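Local coordinates for protein aldo-keto reductase 1 (Coptotermes gestroi, PDB 5KET) that probably reduces aldehydes and ketones with NADPH, as aldo/keto reductases do, on a TIM-barrel fold that binds the cofactor NADP, at residues F16-K21 with R189-Q194; L77-V82 with L111-L116; P240-F245 with G317-M322. All coordinates share one frame; numbering follows the deposited sequence.

Interaction 1: F16-K21 with R189-Q194. With NAP (NADP nicotinamide-adenine-dinucleotide phosphate), chain C.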
loop_
_atom_site.group_PDB
_atom_site.type_symbol
_atom_site.label_atom_id
_atom_site.label_comp_id
_atom_site.label_asym_id
_atom_site.label_seq_id
_atom_site.Cartn_x
_atom_site.Cartn_y
_atom_site.Cartn_z
ATOM N N PHE A 16 3.543 -14.284 -6.319
ATOM C CA PHE A 16 4.494 -14.299 -5.214
ATOM C C PHE A 16 5.409 -15.510 -5.286
ATOM O O PHE A 16 5.148 -16.488 -5.995
ATOM C CB PHE A 16 3.748 -14.329 -3.880
ATOM C CG PHE A 16 2.876 -13.159 -3.662
ATOM C CD1 PHE A 16 3.197 -11.943 -4.222
ATOM C CD2 PHE A 16 1.723 -13.273 -2.920
ATOM C CE1 PHE A 16 2.392 -10.856 -4.027
ATOM C CE2 PHE A 16 0.912 -12.186 -2.720
ATOM C CZ PHE A 16 1.247 -10.976 -3.272
ATOM N N HIS A 17 6.484 -15.436 -4.498
ATOM C CA HIS A 17 7.442 -16.526 -4.461
ATOM C C HIS A 17 6.798 -17.818 -3.956
ATOM O O HIS A 17 7.105 -18.911 -4.454
ATOM C CB HIS A 17 8.634 -16.126 -3.593
ATOM C CG HIS A 17 9.601 -17.237 -3.355
ATOM N ND1 HIS A 17 10.778 -17.363 -4.040
ATOM C CD2 HIS A 17 9.580 -18.265 -2.483
ATOM C CE1 HIS A 17 11.428 -18.431 -3.617
ATOM N NE2 HIS A 17 10.722 -19.000 -2.667
ATOM N N ASN A 18 5.864 -17.710 -3.007
ATOM C CA ASN A 18 5.124 -18.882 -2.560
ATOM C C ASN A 18 4.131 -19.392 -3.598
ATOM O O ASN A 18 3.390 -20.332 -3.293
ATOM C CB ASN A 18 4.384 -18.575 -1.263
ATOM C CG ASN A 18 3.587 -17.302 -1.348
ATOM O OD1 ASN A 18 2.454 -17.304 -1.819
ATOM N ND2 ASN A 18 4.173 -16.201 -0.891
ATOM N N GLY A 19 4.082 -18.804 -4.794
ATOM C CA GLY A 19 3.245 -19.302 -5.866
ATOM C C GLY A 19 1.862 -18.688 -5.966
ATOM O O GLY A 19 1.127 -19.008 -6.913
ATOM N N ARG A 20 1.486 -17.819 -5.027
ATOM C CA ARG A 20 0.173 -17.190 -5.047
ATOM C C ARG A 20 0.173 -15.942 -5.920
ATOM O O ARG A 20 1.111 -15.141 -5.889
ATOM C CB ARG A 20 -0.266 -16.831 -3.631
ATOM C CG ARG A 20 -0.995 -17.954 -2.953
ATOM C CD ARG A 20 -1.064 -17.766 -1.460
ATOM N NE ARG A 20 -0.972 -19.065 -0.813
ATOM C CZ ARG A 20 -1.974 -19.931 -0.735
ATOM N NH1 ARG A 20 -3.162 -19.627 -1.248
ATOM N NH2 ARG A 20 -1.785 -21.101 -0.142
ATOM N N LYS A 21 -0.903 -15.774 -6.685
ATOM C CA LYS A 21 -1.021 -14.701 -7.660
ATOM C C LYS A 21 -1.755 -13.513 -7.050
ATOM O O LYS A 21 -2.711 -13.679 -6.286
ATOM C CB LYS A 21 -1.747 -15.201 -8.916
ATOM C CG LYS A 21 -1.017 -16.352 -9.606
ATOM C CD LYS A 21 -1.679 -16.781 -10.905
ATOM N N ARG A 189 9.699 -15.914 3.485
ATOM C CA ARG A 189 10.163 -14.658 2.934
ATOM C C ARG A 189 8.998 -13.687 2.695
ATOM O O ARG A 189 7.855 -14.114 2.490
ATOM C CB ARG A 189 10.926 -14.908 1.633
ATOM C CG ARG A 189 11.215 -13.681 0.788
ATOM C CD ARG A 189 12.407 -13.912 -0.118
ATOM N NE ARG A 189 12.735 -15.323 -0.229
ATOM C CZ ARG A 189 13.926 -15.779 -0.582
ATOM N NH1 ARG A 189 14.916 -14.928 -0.835
ATOM N NH2 ARG A 189 14.140 -17.087 -0.663
ATOM N N PRO A 190 9.249 -12.385 2.781
ATOM C CA PRO A 190 8.237 -11.405 2.380
ATOM C C PRO A 190 7.679 -11.704 0.995
ATOM O O PRO A 190 8.430 -11.932 0.042
ATOM C CB PRO A 190 9.016 -10.076 2.394
ATOM C CG PRO A 190 10.225 -10.329 3.241
ATOM C CD PRO A 190 10.320 -11.764 3.580
ATOM N N ALA A 191 6.362 -11.711 0.890
ATOM C CA ALA A 191 5.719 -11.928 -0.398
ATOM C C ALA A 191 5.598 -10.654 -1.212
ATOM O O ALA A 191 5.615 -10.710 -2.450
ATOM C CB ALA A 191 4.332 -12.535 -0.200
ATOM N N ASN A 192 5.485 -9.507 -0.551
ATOM C CA ASN A 192 5.169 -8.266 -1.244
ATOM C C ASN A 192 5.708 -7.095 -0.437
ATOM O O ASN A 192 5.665 -7.110 0.795
ATOM C CB ASN A 192 3.652 -8.129 -1.456
ATOM C CG ASN A 192 3.252 -6.764 -1.984
ATOM O OD1 ASN A 192 3.408 -6.477 -3.170
ATOM N ND2 ASN A 192 2.704 -5.925 -1.109
ATOM N N LEU A 193 6.243 -6.103 -1.143
ATOM C CA LEU A 193 6.647 -4.830 -0.567
ATOM C C LEU A 193 5.741 -3.751 -1.128
ATOM O O LEU A 193 5.564 -3.664 -2.346
ATOM C CB LEU A 193 8.097 -4.503 -0.913
ATOM C CG LEU A 193 8.504 -3.076 -0.506
ATOM C CD1 LEU A 193 8.428 -2.921 0.998
ATOM C CD2 LEU A 193 9.861 -2.709 -1.053
ATOM N N GLN A 194 5.169 -2.932 -0.252
ATOM C CA GLN A 194 4.285 -1.864 -0.694
ATOM C C GLN A 194 4.911 -0.532 -0.296
ATOM O O GLN A 194 4.963 -0.184 0.888
ATOM C CB GLN A 194 2.878 -2.027 -0.121
ATOM C CG GLN A 194 2.143 -0.715 0.032
ATOM C CD GLN A 194 0.656 -0.900 0.253
ATOM O OE1 GLN A 194 0.138 -1.993 0.127
ATOM N NE2 GLN A 194 -0.024 0.154 0.644
HETATM P PA NAP C . -3.521 7.752 -5.731
HETATM O O1A NAP C . -4.590 6.675 -5.629
HETATM O O2A NAP C . -2.573 7.778 -6.693
HETATM O O5B NAP C . -4.317 9.222 -5.559
HETATM C C5B NAP C . -5.696 8.949 -5.497
HETATM C C4B NAP C . -6.372 10.315 -5.534
HETATM O O4B NAP C . -6.528 10.692 -6.883
HETATM C C3B NAP C . -7.749 10.317 -4.816
HETATM O O3B NAP C . -7.930 11.546 -4.179
HETATM C C2B NAP C . -8.763 10.208 -5.980
HETATM O O2B NAP C . -9.826 11.043 -5.859
HETATM C C1B NAP C . -7.906 10.635 -7.238
HETATM N N9A NAP C . -8.054 9.679 -8.329
HETATM C C8A NAP C . -8.186 8.281 -8.237
HETATM N N7A NAP C . -8.314 7.693 -9.449
HETATM C C5A NAP C . -8.264 8.763 -10.362
HETATM C C6A NAP C . -8.334 8.808 -11.761
HETATM N N6A NAP C . -8.489 7.662 -12.497
HETATM N N1A NAP C . -8.256 9.995 -12.440
HETATM C C2A NAP C . -8.101 11.116 -11.644
HETATM N N3A NAP C . -8.017 11.232 -10.303
HETATM C C4A NAP C . -8.102 10.004 -9.677
HETATM O O3 NAP C . -2.648 7.515 -4.395
HETATM P PN NAP C . -3.387 7.236 -3.032
HETATM O O1N NAP C . -4.843 7.418 -3.004
HETATM O O2N NAP C . -2.488 7.699 -1.914
HETATM O O5D NAP C . -3.177 5.484 -2.851
HETATM C C5D NAP C . -4.134 5.104 -1.977
HETATM C C4D NAP C . -3.906 3.672 -1.645
HETATM O O4D NAP C . -2.500 3.525 -1.441
HETATM C C3D NAP C . -4.565 3.479 -0.269
HETATM O O3D NAP C . -5.767 2.853 -0.406
HETATM C C2D NAP C . -3.637 2.530 0.420
HETATM O O2D NAP C . -3.972 1.241 0.123
HETATM C C1D NAP C . -2.274 2.802 -0.246
HETATM N N1N NAP C . -1.532 3.600 0.764
HETATM C C2N NAP C . -0.551 2.986 1.481
HETATM C C3N NAP C . 0.135 3.685 2.446
HETATM C C7N NAP C . 1.185 2.998 3.174
HETATM O O7N NAP C . 1.380 1.772 3.092
HETATM N N7N NAP C . 1.982 3.768 3.990
HETATM C C4N NAP C . -0.175 5.028 2.723
HETATM C C5N NAP C . -1.183 5.628 1.998
HETATM C C6N NAP C . -1.868 4.924 1.025
HETATM P P2B NAP C . -11.463 10.368 -5.607
HETATM O O1X NAP C . -11.192 9.621 -4.309
HETATM O O2X NAP C . -12.414 11.533 -5.579
HETATM O O3X NAP C . -11.495 9.367 -6.761
#
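Phe16 turns one ring face to the methyl group of Ala191. Ala191 CB lies 3.8 Å from Phe16 CG and 4.0 Å from the ring centroid, a CH-pi contact displaced toward the rim. Phe16 CG is anti to the carbonyl carbon (chi1 -61°), which brings CG to this methyl. The far end of the ring goes on to Asn192, where Phe16 CE1 is 4.0 Å from Asn192 CB. The two side chains pass obliquely, with ring and amide planes 43° apart. Asn18 reaches the same methyl from another position: its ND2 is 3.7 Å from Ala191 CB. At the exposed border, His17 CE1 comes to 4.2 Å from Arg189 NH2. Phe16 to Gly19 form a type I turn, closed by a hydrogen bond from Gly19 N to Phe16 O. An alanine in place of Phe16 would probably open a gap over the Ala191 methyl and leave Asn192 CB without its aromatic partner. Further on, in strand 192-196, the side chain of Gln194 meets the nicotinamide end of NADP, with CG 4.0 Å from the cofactor atom O7N. The turn joins strands 14-15 and 21-22, the N-terminal hairpin that closes the bottom of the barrel in this family. Phe16 also touches Ser168 of strand 166-172 and Thr216 of strand 216-220. It thus sits across the start of strand 192-196 and both its neighbours.

Interaction 2: L77-V82 with L111-L116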
loop_
_atom_site.group_PDB
_atom_site.type_symbol
_atom_site.label_atom_id
_atom_site.label_comp_id
_atom_site.label_asym_id
_atom_site.label_seq_id
_atom_site.Cartn_x
_atom_site.Cartn_y
_atom_site.Cartn_z
ATOM N N LEU A 77 -19.846 -13.927 -6.569
ATOM C CA LEU A 77 -18.431 -13.656 -6.358
ATOM C C LEU A 77 -17.943 -14.543 -5.226
ATOM O O LEU A 77 -18.457 -14.461 -4.105
ATOM C CB LEU A 77 -18.186 -12.182 -6.039
ATOM C CG LEU A 77 -16.720 -11.753 -6.059
ATOM C CD1 LEU A 77 -16.025 -12.306 -7.296
ATOM C CD2 LEU A 77 -16.629 -10.237 -6.047
ATOM N N LYS A 78 -16.977 -15.401 -5.529
ATOM C CA LYS A 78 -16.411 -16.299 -4.537
ATOM C C LYS A 78 -15.284 -15.604 -3.786
ATOM O O LYS A 78 -14.604 -14.717 -4.313
ATOM C CB LYS A 78 -15.882 -17.583 -5.187
ATOM C CG LYS A 78 -16.898 -18.361 -6.004
ATOM N N ARG A 79 -15.093 -16.026 -2.545
ATOM C CA ARG A 79 -14.016 -15.484 -1.741
ATOM C C ARG A 79 -12.646 -15.865 -2.295
ATOM O O ARG A 79 -11.700 -15.069 -2.216
ATOM C CB ARG A 79 -14.190 -15.980 -0.316
ATOM C CG ARG A 79 -13.019 -15.697 0.526
ATOM C CD ARG A 79 -12.737 -14.165 0.537
ATOM N NE ARG A 79 -11.867 -13.796 1.663
ATOM C CZ ARG A 79 -10.637 -13.327 1.550
ATOM N NH1 ARG A 79 -10.038 -13.199 0.370
ATOM N NH2 ARG A 79 -9.956 -13.040 2.601
ATOM N N GLU A 80 -12.523 -17.057 -2.868
ATOM C CA GLU A 80 -11.245 -17.391 -3.467
ATOM C C GLU A 80 -10.951 -16.581 -4.723
ATOM O O GLU A 80 -9.862 -16.731 -5.291
ATOM C CB GLU A 80 -11.193 -18.879 -3.785
ATOM C CG GLU A 80 -12.248 -19.330 -4.754
ATOM C CD GLU A 80 -11.829 -20.577 -5.498
ATOM O OE1 GLU A 80 -10.608 -20.850 -5.543
ATOM O OE2 GLU A 80 -12.710 -21.282 -6.035
ATOM N N ASP A 81 -11.872 -15.724 -5.161
ATOM C CA ASP A 81 -11.691 -14.919 -6.361
ATOM C C ASP A 81 -11.264 -13.484 -6.069
ATOM O O ASP A 81 -11.049 -12.715 -7.012
ATOM C CB ASP A 81 -12.986 -14.904 -7.185
ATOM C CG ASP A 81 -13.329 -16.265 -7.776
ATOM O OD1 ASP A 81 -12.404 -17.054 -8.063
ATOM O OD2 ASP A 81 -14.535 -16.543 -7.953
ATOM N N VAL A 82 -11.127 -13.104 -4.801
ATOM C CA VAL A 82 -10.817 -11.730 -4.430
ATOM C C VAL A 82 -9.604 -11.726 -3.503
ATOM O O VAL A 82 -9.407 -12.645 -2.700
ATOM C CB VAL A 82 -12.039 -11.030 -3.771
ATOM C CG1 VAL A 82 -12.277 -11.548 -2.353
ATOM C CG2 VAL A 82 -11.875 -9.515 -3.780
ATOM N N LEU A 111 -14.015 -11.785 7.646
ATOM C CA LEU A 111 -13.387 -12.867 6.905
ATOM C C LEU A 111 -12.618 -13.782 7.847
ATOM O O LEU A 111 -12.221 -13.390 8.947
ATOM C CB LEU A 111 -12.425 -12.327 5.841
ATOM C CG LEU A 111 -12.890 -11.090 5.071
ATOM C CD1 LEU A 111 -11.755 -10.548 4.240
ATOM C CD2 LEU A 111 -14.127 -11.439 4.251
ATOM N N ASP A 112 -12.412 -15.018 7.399
ATOM C CA ASP A 112 -11.598 -15.973 8.135
ATOM C C ASP A 112 -10.116 -15.871 7.800
ATOM O O ASP A 112 -9.294 -16.467 8.510
ATOM C CB ASP A 112 -12.084 -17.399 7.865
ATOM C CG ASP A 112 -13.468 -17.653 8.421
ATOM O OD1 ASP A 112 -13.801 -17.079 9.482
ATOM O OD2 ASP A 112 -14.227 -18.428 7.799
ATOM N N TYR A 113 -9.760 -15.137 6.748
ATOM C CA TYR A 113 -8.372 -14.990 6.332
ATOM C C TYR A 113 -8.266 -13.796 5.393
ATOM O O TYR A 113 -9.228 -13.454 4.702
ATOM C CB TYR A 113 -7.849 -16.261 5.643
ATOM C CG TYR A 113 -8.262 -16.453 4.190
ATOM C CD1 TYR A 113 -9.450 -17.101 3.857
ATOM C CD2 TYR A 113 -7.439 -16.015 3.150
ATOM C CE1 TYR A 113 -9.821 -17.289 2.529
ATOM C CE2 TYR A 113 -7.800 -16.194 1.824
ATOM C CZ TYR A 113 -8.990 -16.833 1.512
ATOM O OH TYR A 113 -9.339 -17.017 0.184
ATOM N N VAL A 114 -7.096 -13.157 5.383
ATOM C CA VAL A 114 -6.768 -12.169 4.363
ATOM C C VAL A 114 -5.715 -12.777 3.449
ATOM O O VAL A 114 -4.986 -13.706 3.815
ATOM C CB VAL A 114 -6.272 -10.829 4.950
ATOM C CG1 VAL A 114 -7.412 -10.065 5.604
ATOM C CG2 VAL A 114 -5.123 -11.056 5.939
ATOM N N ASP A 115 -5.629 -12.246 2.237
ATOM C CA ASP A 115 -4.647 -12.811 1.328
ATOM C C ASP A 115 -3.244 -12.304 1.621
ATOM O O ASP A 115 -2.268 -13.023 1.366
ATOM C CB ASP A 115 -5.054 -12.526 -0.112
ATOM C CG ASP A 115 -6.358 -13.191 -0.467
ATOM O OD1 ASP A 115 -7.417 -12.585 -0.199
ATOM O OD2 ASP A 115 -6.327 -14.334 -0.978
ATOM N N LEU A 116 -3.122 -11.105 2.189
ATOM C CA LEU A 116 -1.819 -10.469 2.343
ATOM C C LEU A 116 -1.841 -9.554 3.557
ATOM O O LEU A 116 -2.688 -8.662 3.639
ATOM C CB LEU A 116 -1.468 -9.677 1.086
ATOM C CG LEU A 116 -0.149 -8.926 1.160
ATOM C CD1 LEU A 116 1.011 -9.902 1.301
ATOM C CD2 LEU A 116 0.025 -8.045 -0.054
#
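At the N-terminal end of the parallel barrel, where the chain enters strands 83-88 and 114-119, Arg79 lies flat on Tyr113. This is a stacked cation-pi pair. The planes are 9° apart, and Arg79 CZ is 4.1 Å from the centroid of the Tyr113 ring. The two side chains run past each other in opposite directions. The aliphatic part of Arg79 therefore crosses the phenol end first, with Arg79 CG 3.9 Å from Tyr113 OH. The Arg79 chain bends at chi2 (58°), which turns CD aside from a fully extended course. Asp115 holds the guanidinium at its edge. Arg79 NH1 donates to Asp115 OD1 at 2.8 Å with an N-H...O angle of 161°, in a salt bridge. The acceptor lies in the guanidinium plane, and the oxygen is met on its syn side. The face stack and the edge bond together fix the tilt and the rotation of the group. Leu111 adds an apolar neighbour, its CD1 3.5 Å from Arg79 NH2. The same Asp115 OD1 also accepts from the backbone N of Ile84, which gives this oxygen two donors. The positive charge of Arg79 probably helps to keep the aspartate ionised. Tyr113 makes a second cation-pi contact, with Arg167. Phe72 of helix 61-73 touches Arg79, Val82 and Leu111. Val114 turns away from this contact and packs on Leu102, Leu106 and Leu109 at helix 98-109. The contact thus joins the approaches to two adjacent strands beside Phe72 of helix 61-73, the helix before strand 83-88.

Interaction 3: P240-F245 with G317-M322; sequences PESAKF and GRRFRM
Arg319 lays its guanidinium against backbone carbonyls of 240-245, with no acidic side chain of that segment as partner. The carbonyl oxygen of Ser242 stands over one face, 3.1 Å above the plane and displaced toward the rim. It is 3.3 Å from Arg319 CZ, and the angles do not suit a hydrogen bond. Ala243 CA lies over a guanidinium face as well, 3.4 Å from Arg319 NH1. The carbonyl of Phe245 meets the edge of the group near its plane, but that approach is modelled too close to be trusted in detail. Ser242 supplies the polar link in the other direction. Its OG sits between the backbone N and the carbonyl carbon (chi1 59°) and donates to Arg318 O. The modelled length of this bond is doubtfully short. Arg318 O also receives a weak bond from Arg321 NH1 at 2.7 Å. Pro240 packs beside these groups, its CG 3.7 Å from Arg319 O. Glu196 accepts hydrogen bonds from the backbone N of both Arg319 and Phe320. Phe320 centres an inverse gamma turn; its CB points away from 240-245, and the residue touches NADP. The arrangement joins the loop between helices 228-234 and 251-260, within the long connection after strand 216-220, to the loop after helix 302-310. In aldo/keto reductases these loops typically border the cofactor and substrate pocket at the C-terminal end of the barrel.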
loop_
_atom_site.group_PDB
_atom_site.type_symbol
_atom_site.label_atom_id
_atom_site.label_comp_id
_atom_site.label_asym_id
_atom_site.label_seq_id
_atom_site.Cartn_x
_atom_site.Cartn_y
_atom_site.Cartn_z
ATOM N N PRO A 240 5.092 18.873 1.746
ATOM C CA PRO A 240 6.400 18.861 1.073
ATOM C C PRO A 240 6.309 19.495 -0.300
ATOM O O PRO A 240 5.238 19.610 -0.895
ATOM C CB PRO A 240 6.753 17.374 0.952
ATOM C CG PRO A 240 5.702 16.626 1.651
ATOM C CD PRO A 240 4.663 17.543 2.185
ATOM N N GLU A 241 7.464 19.904 -0.821
ATOM C CA GLU A 241 7.457 20.480 -2.153
ATOM C C GLU A 241 7.266 19.427 -3.234
ATOM O O GLU A 241 6.743 19.751 -4.307
ATOM C CB GLU A 241 8.735 21.289 -2.387
ATOM C CG GLU A 241 8.971 22.350 -1.317
ATOM C CD GLU A 241 8.235 23.661 -1.589
ATOM O OE1 GLU A 241 8.068 24.038 -2.772
ATOM O OE2 GLU A 241 7.802 24.299 -0.605
ATOM N N SER A 242 7.628 18.166 -2.980
ATOM C CA SER A 242 7.344 17.110 -3.944
ATOM C C SER A 242 5.851 16.855 -4.087
ATOM O O SER A 242 5.425 16.278 -5.094
ATOM C CB SER A 242 8.049 15.818 -3.542
ATOM O OG SER A 242 7.632 15.393 -2.258
ATOM N N ALA A 243 5.052 17.255 -3.097
ATOM C CA ALA A 243 3.603 17.147 -3.194
ATOM C C ALA A 243 3.004 18.212 -4.097
ATOM O O ALA A 243 1.799 18.165 -4.372
ATOM C CB ALA A 243 2.970 17.232 -1.802
ATOM N N LYS A 244 3.814 19.172 -4.547
ATOM C CA LYS A 244 3.395 20.206 -5.486
ATOM C C LYS A 244 3.683 19.824 -6.933
ATOM O O LYS A 244 3.938 20.706 -7.761
ATOM C CB LYS A 244 4.086 21.531 -5.143
ATOM C CG LYS A 244 3.782 22.087 -3.752
ATOM C CD LYS A 244 4.589 23.356 -3.477
ATOM C CE LYS A 244 4.030 24.158 -2.302
ATOM N NZ LYS A 244 3.995 23.378 -1.035
ATOM N N PHE A 245 3.669 18.531 -7.257
ATOM C CA PHE A 245 3.975 18.046 -8.601
ATOM C C PHE A 245 2.918 17.046 -9.025
ATOM O O PHE A 245 2.810 15.974 -8.426
ATOM C CB PHE A 245 5.350 17.389 -8.660
ATOM C CG PHE A 245 6.475 18.353 -8.627
ATOM C CD1 PHE A 245 6.979 18.798 -7.420
ATOM C CD2 PHE A 245 7.027 18.829 -9.802
ATOM C CE1 PHE A 245 8.020 19.696 -7.380
ATOM C CE2 PHE A 245 8.068 19.727 -9.770
ATOM C CZ PHE A 245 8.567 20.163 -8.555
ATOM N N GLY A 317 11.041 13.715 -5.068
ATOM C CA GLY A 317 10.538 12.373 -4.847
ATOM C C GLY A 317 9.373 12.134 -3.908
ATOM O O GLY A 317 8.214 12.192 -4.320
ATOM N N ARG A 318 9.687 11.839 -2.647
ATOM C CA ARG A 318 8.672 11.374 -1.712
ATOM C C ARG A 318 7.725 12.494 -1.327
ATOM O O ARG A 318 8.153 13.574 -0.915
ATOM C CB ARG A 318 9.311 10.822 -0.444
ATOM C CG ARG A 318 10.515 9.994 -0.688
ATOM C CD ARG A 318 11.287 9.765 0.586
ATOM N NE ARG A 318 12.147 8.620 0.393
ATOM C CZ ARG A 318 11.698 7.381 0.293
ATOM N NH1 ARG A 318 10.403 7.131 0.436
ATOM N NH2 ARG A 318 12.544 6.387 0.083
ATOM N N ARG A 319 6.431 12.220 -1.440
ATOM C CA ARG A 319 5.431 12.997 -0.726
ATOM C C ARG A 319 5.019 12.334 0.565
ATOM O O ARG A 319 4.656 13.028 1.520
ATOM C CB ARG A 319 4.182 13.173 -1.577
ATOM C CG ARG A 319 4.523 13.311 -2.996
ATOM C CD ARG A 319 3.502 12.680 -3.929
ATOM N NE ARG A 319 3.650 13.331 -5.246
ATOM C CZ ARG A 319 2.884 14.324 -5.679
ATOM N NH1 ARG A 319 1.905 14.813 -4.922
ATOM N NH2 ARG A 319 3.093 14.858 -6.840
ATOM N N PHE A 320 5.032 11.003 0.597
ATOM C CA PHE A 320 4.757 10.256 1.823
ATOM C C PHE A 320 6.061 10.093 2.601
ATOM O O PHE A 320 6.613 9.002 2.759
ATOM C CB PHE A 320 4.109 8.917 1.502
ATOM C CG PHE A 320 2.731 9.038 0.924
ATOM C CD1 PHE A 320 2.544 9.409 -0.405
ATOM C CD2 PHE A 320 1.620 8.792 1.713
ATOM C CE1 PHE A 320 1.270 9.527 -0.928
ATOM C CE2 PHE A 320 0.355 8.903 1.199
ATOM C CZ PHE A 320 0.175 9.268 -0.126
ATOM N N ARG A 321 6.570 11.232 3.063
ATOM C CA ARG A 321 7.746 11.224 3.907
ATOM C C ARG A 321 7.358 10.832 5.325
ATOM O O ARG A 321 6.179 10.750 5.681
ATOM C CB ARG A 321 8.432 12.591 3.909
ATOM C CG ARG A 321 8.549 13.231 2.548
ATOM C CD ARG A 321 9.518 14.402 2.566
ATOM N NE ARG A 321 10.893 13.976 2.306
ATOM C CZ ARG A 321 11.420 13.841 1.088
ATOM N NH1 ARG A 321 10.686 14.095 0.004
ATOM N NH2 ARG A 321 12.683 13.447 0.951
ATOM N N MET A 322 8.378 10.595 6.142
ATOM C CA MET A 322 8.209 10.191 7.531
ATOM C C MET A 322 9.118 11.085 8.375
ATOM O O MET A 322 10.115 10.637 8.944
ATOM C CB MET A 322 8.531 8.708 7.711
ATOM C CG MET A 322 7.574 7.956 8.611
ATOM S SD MET A 322 8.036 6.220 8.775
ATOM C CE MET A 322 7.855 5.686 7.083
#

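Overall arrangement
Interactions 1 and 2 lie about 16 Å apart between centres and reach the same parallel sheet. They touch where the side chain of Asn192 packs on Leu116. Both belong to the N-terminal end of the barrel, and interaction 2 falls within the part of the chain that interaction 1 spans. Interaction 3 comes later in sequence, on the other side of the chain's centre. Its centre is about 28 Å from that of interaction 1 and about 34 Å from that of interaction 2. Gln194 of interaction 1 and Phe320 of interaction 3 both line the NADP pocket. In interaction 2, the Val114 side chain is about 13 Å from the cofactor.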